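Local coordinates for aerobactin synthase IucA (Klebsiella pneumoniae subsp. pneumoniae, PDB 5JM8), which binds ATP and magnesium and, as an NIS synthetase, probably catalyses an ATP-dependent ligation step in the biosynthesis of the siderophore aerobactin, at residues L530-V533 with Y538-V541; G191-L194 with Q200-T203. One frame throughout, in Å; residues are numbered along the deposited sequence.

Interaction 1 (L530-V533 with Y538-V541); sequences LNYV and YWNV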
loop_
_atom_site.group_PDB
_atom_site.type_symbol
_atom_site.label_atom_id
_atom_site.label_comp_id
_atom_site.label_asym_id
_atom_site.label_seq_id
_atom_site.Cartn_x
_atom_site.Cartn_y
_atom_site.Cartn_z
ATOM N N LEU A 530 -45.094 -5.337 -1.248
ATOM C CA LEU A 530 -44.785 -5.584 -2.652
ATOM C C LEU A 530 -46.043 -5.598 -3.521
ATOM O O LEU A 530 -45.982 -5.276 -4.709
ATOM C CB LEU A 530 -44.027 -6.902 -2.798
ATOM C CG LEU A 530 -42.613 -6.867 -2.212
ATOM C CD1 LEU A 530 -42.025 -8.262 -2.105
ATOM C CD2 LEU A 530 -41.712 -5.974 -3.053
ATOM N N ASN A 531 -47.176 -5.972 -2.932
ATOM C CA ASN A 531 -48.465 -5.818 -3.599
ATOM C C ASN A 531 -48.673 -4.360 -3.980
ATOM O O ASN A 531 -48.957 -4.038 -5.134
ATOM C CB ASN A 531 -49.620 -6.281 -2.704
ATOM C CG ASN A 531 -49.737 -7.794 -2.614
ATOM O OD1 ASN A 531 -49.304 -8.522 -3.506
ATOM N ND2 ASN A 531 -50.355 -8.272 -1.538
ATOM N N TYR A 532 -48.523 -3.485 -2.988
ATOM C CA TYR A 532 -48.723 -2.049 -3.159
ATOM C C TYR A 532 -47.839 -1.493 -4.268
ATOM O O TYR A 532 -48.314 -0.802 -5.170
ATOM C CB TYR A 532 -48.432 -1.322 -1.844
ATOM C CG TYR A 532 -48.708 0.166 -1.866
ATOM C CD1 TYR A 532 -50.002 0.651 -1.746
ATOM C CD2 TYR A 532 -47.672 1.086 -1.988
ATOM C CE1 TYR A 532 -50.261 2.012 -1.756
ATOM C CE2 TYR A 532 -47.923 2.447 -2.000
ATOM C CZ TYR A 532 -49.217 2.903 -1.882
ATOM O OH TYR A 532 -49.467 4.253 -1.892
ATOM N N VAL A 533 -46.552 -1.812 -4.192
ATOM C CA VAL A 533 -45.577 -1.383 -5.186
ATOM C C VAL A 533 -45.986 -1.781 -6.600
ATOM O O VAL A 533 -45.966 -0.963 -7.514
ATOM C CB VAL A 533 -44.182 -1.985 -4.887
ATOM C CG1 VAL A 533 -43.231 -1.783 -6.069
ATOM C CG2 VAL A 533 -43.603 -1.381 -3.617
ATOM N N TYR A 538 -51.544 4.406 -7.715
ATOM C CA TYR A 538 -50.915 5.631 -7.239
ATOM C C TYR A 538 -50.129 5.391 -5.956
ATOM O O TYR A 538 -50.514 4.568 -5.125
ATOM C CB TYR A 538 -51.972 6.715 -7.000
ATOM C CG TYR A 538 -52.658 7.228 -8.252
ATOM C CD1 TYR A 538 -51.933 7.524 -9.401
ATOM C CD2 TYR A 538 -54.035 7.423 -8.281
ATOM C CE1 TYR A 538 -52.560 7.997 -10.542
ATOM C CE2 TYR A 538 -54.669 7.895 -9.416
ATOM C CZ TYR A 538 -53.927 8.180 -10.544
ATOM O OH TYR A 538 -54.552 8.651 -11.676
ATOM N N TRP A 539 -49.021 6.112 -5.809
ATOM C CA TRP A 539 -48.263 6.125 -4.564
ATOM C C TRP A 539 -48.391 7.500 -3.922
ATOM O O TRP A 539 -47.941 8.500 -4.481
ATOM C CB TRP A 539 -46.789 5.785 -4.804
ATOM C CG TRP A 539 -46.561 4.425 -5.383
ATOM C CD1 TRP A 539 -47.472 3.418 -5.492
ATOM C CD2 TRP A 539 -45.339 3.925 -5.936
ATOM N NE1 TRP A 539 -46.894 2.320 -6.079
ATOM C CE2 TRP A 539 -45.584 2.605 -6.362
ATOM C CE3 TRP A 539 -44.062 4.465 -6.114
ATOM C CZ2 TRP A 539 -44.600 1.818 -6.953
ATOM C CZ3 TRP A 539 -43.085 3.680 -6.702
ATOM C CH2 TRP A 539 -43.360 2.372 -7.114
ATOM N N ASN A 540 -49.016 7.543 -2.751
ATOM C CA ASN A 540 -49.185 8.791 -2.022
ATOM C C ASN A 540 -47.998 9.004 -1.093
ATOM O O ASN A 540 -47.723 8.172 -0.228
ATOM C CB ASN A 540 -50.495 8.779 -1.235
ATOM C CG ASN A 540 -51.023 10.172 -0.969
ATOM O OD1 ASN A 540 -50.326 11.016 -0.404
ATOM N ND2 ASN A 540 -52.260 10.423 -1.381
ATOM N N VAL A 541 -47.294 10.116 -1.287
ATOM C CA VAL A 541 -46.029 10.362 -0.601
ATOM C C VAL A 541 -45.919 11.829 -0.166
ATOM O O VAL A 541 -46.934 12.468 0.101
ATOM C CB VAL A 541 -44.842 9.965 -1.509
ATOM C CG1 VAL A 541 -44.896 8.478 -1.808
ATOM C CG2 VAL A 541 -44.855 10.760 -2.809
#
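W539 lays its indole against Y532 and V533 of helix 528-535, with the two aromatic rings nearly parallel but offset. The phenol ring of Y532 and the five-membered ring of W539 are inclined by only 24°, yet their centroids stand 5.1 Å apart; the planes are slid past each other, so overlap is slight. The closest ring atoms are Y532 CE2 and W539 CD1, 3.7 Å apart. A first torsion of -175° sets Y532 CG anti to its backbone N and sends the ring across to the strand.

The close-packed half lies at V533. There the carbonyl O of V533 meets the edge of the indole, in its plane, at 3.1 Å from W539 CZ2, while V533 CG1 rests 4.0 Å from the same carbon. That carbonyl also accepts a hydrogen bond from N569 ND2. Behind this pair, L487 and V488 of helix 475-500 pack on V533 and W539 respectively, and L517 of helix 506-521 adds to the cover over V533, which agrees with both residues being buried.

The phenol end is the looser side. Y532 OH receives the backbone N-H of N540 in a weak bond of 3.4 Å to N540 N, with an angle of 156° at the hydrogen. Y532 and N540 are partly exposed; Y538 directs its CB away from the helix and is exposed. The N540 side chain turns off to R480, where OD1 is hydrogen-bonded.

Four residues join the segments, and W539 pairs through its backbone with F567 of strand 566-568. The arrangement is thus a helix followed closely by a strand that packs back on it, the strand belonging to a two-stranded antiparallel ribbon and the two segments both lying in the FhuF-like region.

Interaction 2 (G191-L194 with Q200-T203); sequences GESL and QRLT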
loop_
_atom_site.group_PDB
_atom_site.type_symbol
_atom_site.label_atom_id
_atom_site.label_comp_id
_atom_site.label_asym_id
_atom_site.label_seq_id
_atom_site.Cartn_x
_atom_site.Cartn_y
_atom_site.Cartn_z
ATOM N N GLY A 191 -24.194 9.114 28.420
ATOM C CA GLY A 191 -24.076 8.292 27.234
ATOM C C GLY A 191 -24.435 6.840 27.467
ATOM O O GLY A 191 -24.971 6.476 28.513
ATOM N N GLU A 192 -24.127 6.012 26.478
ATOM C CA GLU A 192 -24.465 4.599 26.512
ATOM C C GLU A 192 -23.646 3.877 25.450
ATOM O O GLU A 192 -23.276 4.477 24.441
ATOM C CB GLU A 192 -25.964 4.414 26.276
ATOM C CG GLU A 192 -26.510 3.054 26.665
ATOM C CD GLU A 192 -28.007 2.943 26.424
ATOM O OE1 GLU A 192 -28.633 3.961 26.054
ATOM O OE2 GLU A 192 -28.557 1.837 26.603
ATOM N N SER A 193 -23.344 2.602 25.676
ATOM C CA SER A 193 -22.589 1.826 24.697
ATOM C C SER A 193 -22.769 0.323 24.887
ATOM O O SER A 193 -23.063 -0.141 25.990
ATOM C CB SER A 193 -21.105 2.182 24.774
ATOM O OG SER A 193 -20.362 1.467 23.804
ATOM N N LEU A 194 -22.587 -0.426 23.801
ATOM C CA LEU A 194 -22.639 -1.886 23.833
ATOM C C LEU A 194 -21.235 -2.474 23.737
ATOM O O LEU A 194 -20.306 -1.801 23.289
ATOM C CB LEU A 194 -23.504 -2.423 22.690
ATOM C CG LEU A 194 -25.001 -2.110 22.751
ATOM C CD1 LEU A 194 -25.709 -2.675 21.529
ATOM C CD2 LEU A 194 -25.625 -2.657 24.026
ATOM N N GLN A 200 -15.175 3.067 28.274
ATOM C CA GLN A 200 -14.263 2.298 27.441
ATOM C C GLN A 200 -14.295 2.718 25.969
ATOM O O GLN A 200 -13.260 2.694 25.300
ATOM C CB GLN A 200 -14.588 0.809 27.566
ATOM C CG GLN A 200 -14.229 0.208 28.920
ATOM C CD GLN A 200 -14.935 -1.111 29.186
ATOM O OE1 GLN A 200 -15.866 -1.488 28.474
ATOM N NE2 GLN A 200 -14.490 -1.821 30.217
ATOM N N ARG A 201 -15.468 3.094 25.459
ATOM C CA ARG A 201 -15.570 3.557 24.072
ATOM C C ARG A 201 -14.718 4.793 23.844
ATOM O O ARG A 201 -13.866 4.816 22.958
ATOM C CB ARG A 201 -17.016 3.891 23.680
ATOM C CG ARG A 201 -17.842 2.762 23.054
ATOM C CD ARG A 201 -17.167 2.030 21.893
ATOM N NE ARG A 201 -17.614 2.452 20.567
ATOM C CZ ARG A 201 -18.838 2.268 20.081
ATOM N NH1 ARG A 201 -19.785 1.704 20.817
ATOM N NH2 ARG A 201 -19.120 2.675 18.848
ATOM N N LEU A 202 -14.964 5.817 24.655
ATOM C CA LEU A 202 -14.278 7.094 24.523
ATOM C C LEU A 202 -12.775 6.920 24.688
ATOM O O LEU A 202 -11.987 7.652 24.090
ATOM C CB LEU A 202 -14.818 8.087 25.553
ATOM C CG LEU A 202 -16.329 8.329 25.477
ATOM C CD1 LEU A 202 -16.792 9.240 26.606
ATOM C CD2 LEU A 202 -16.712 8.914 24.125
ATOM N N THR A 203 -12.385 5.942 25.498
ATOM C CA THR A 203 -10.977 5.613 25.673
ATOM C C THR A 203 -10.408 5.062 24.372
ATOM O O THR A 203 -9.370 5.524 23.895
ATOM C CB THR A 203 -10.765 4.580 26.798
ATOM O OG1 THR A 203 -11.194 5.132 28.049
ATOM C CG2 THR A 203 -9.302 4.197 26.904
#
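S193 and R201 mark the closest backbone approach, their CA atoms 7.3 Å apart, where the end of strand 189-193 faces the first turns of helix 198-209 after a four-residue connection. S193 is extended, and its CB points toward the helix, as that of R201 points toward the strand.

Contact is made through the serine hydroxyl. With OG anti to the backbone N, S193 reaches the arginine, whose chain bends at chi2 and chi3 and so brings its terminal nitrogen back to the strand. R201 NH1 donates to S193 OG at 3.1 Å; the bond is bent, 142° at the hydrogen, and the oxygen sits 19° out of the guanidinium plane. S193 CB lies against the arginine chain, 3.7 Å from R201 CG. The hydroxyl is also hydrogen-bonded to L196 O, in the connection.

Stronger partners hold the guanidinium: D328 forms a salt bridge with NH1, and D275 with NE. The two carboxylates would be expected to offset the charge of this buried arginine and fix its rotation, leaving the serine bond as a secondary tie between strand and helix.

Overall arrangement
Both contacts are local, each joining a helix to a strand close by in sequence, but they share no element: interaction 1 follows helix 528-535 into strand 538-540, interaction 2 follows strand 189-193 into helix 198-209. Their centres are 41 Å apart, with nearest atoms about 29 Å apart. Both are partly buried. Interaction 1 buries 210 Å², chiefly through aromatic and apolar packing that rests on neighbouring helices; interaction 2 buries 94 Å² and depends on one polar side-chain bond, its arginine being paired with aspartates outside the two segments. Interaction 2 also borders another subunit, where Q200 bonds to L217 of the second subunit, whereas no other chain touches interaction 1.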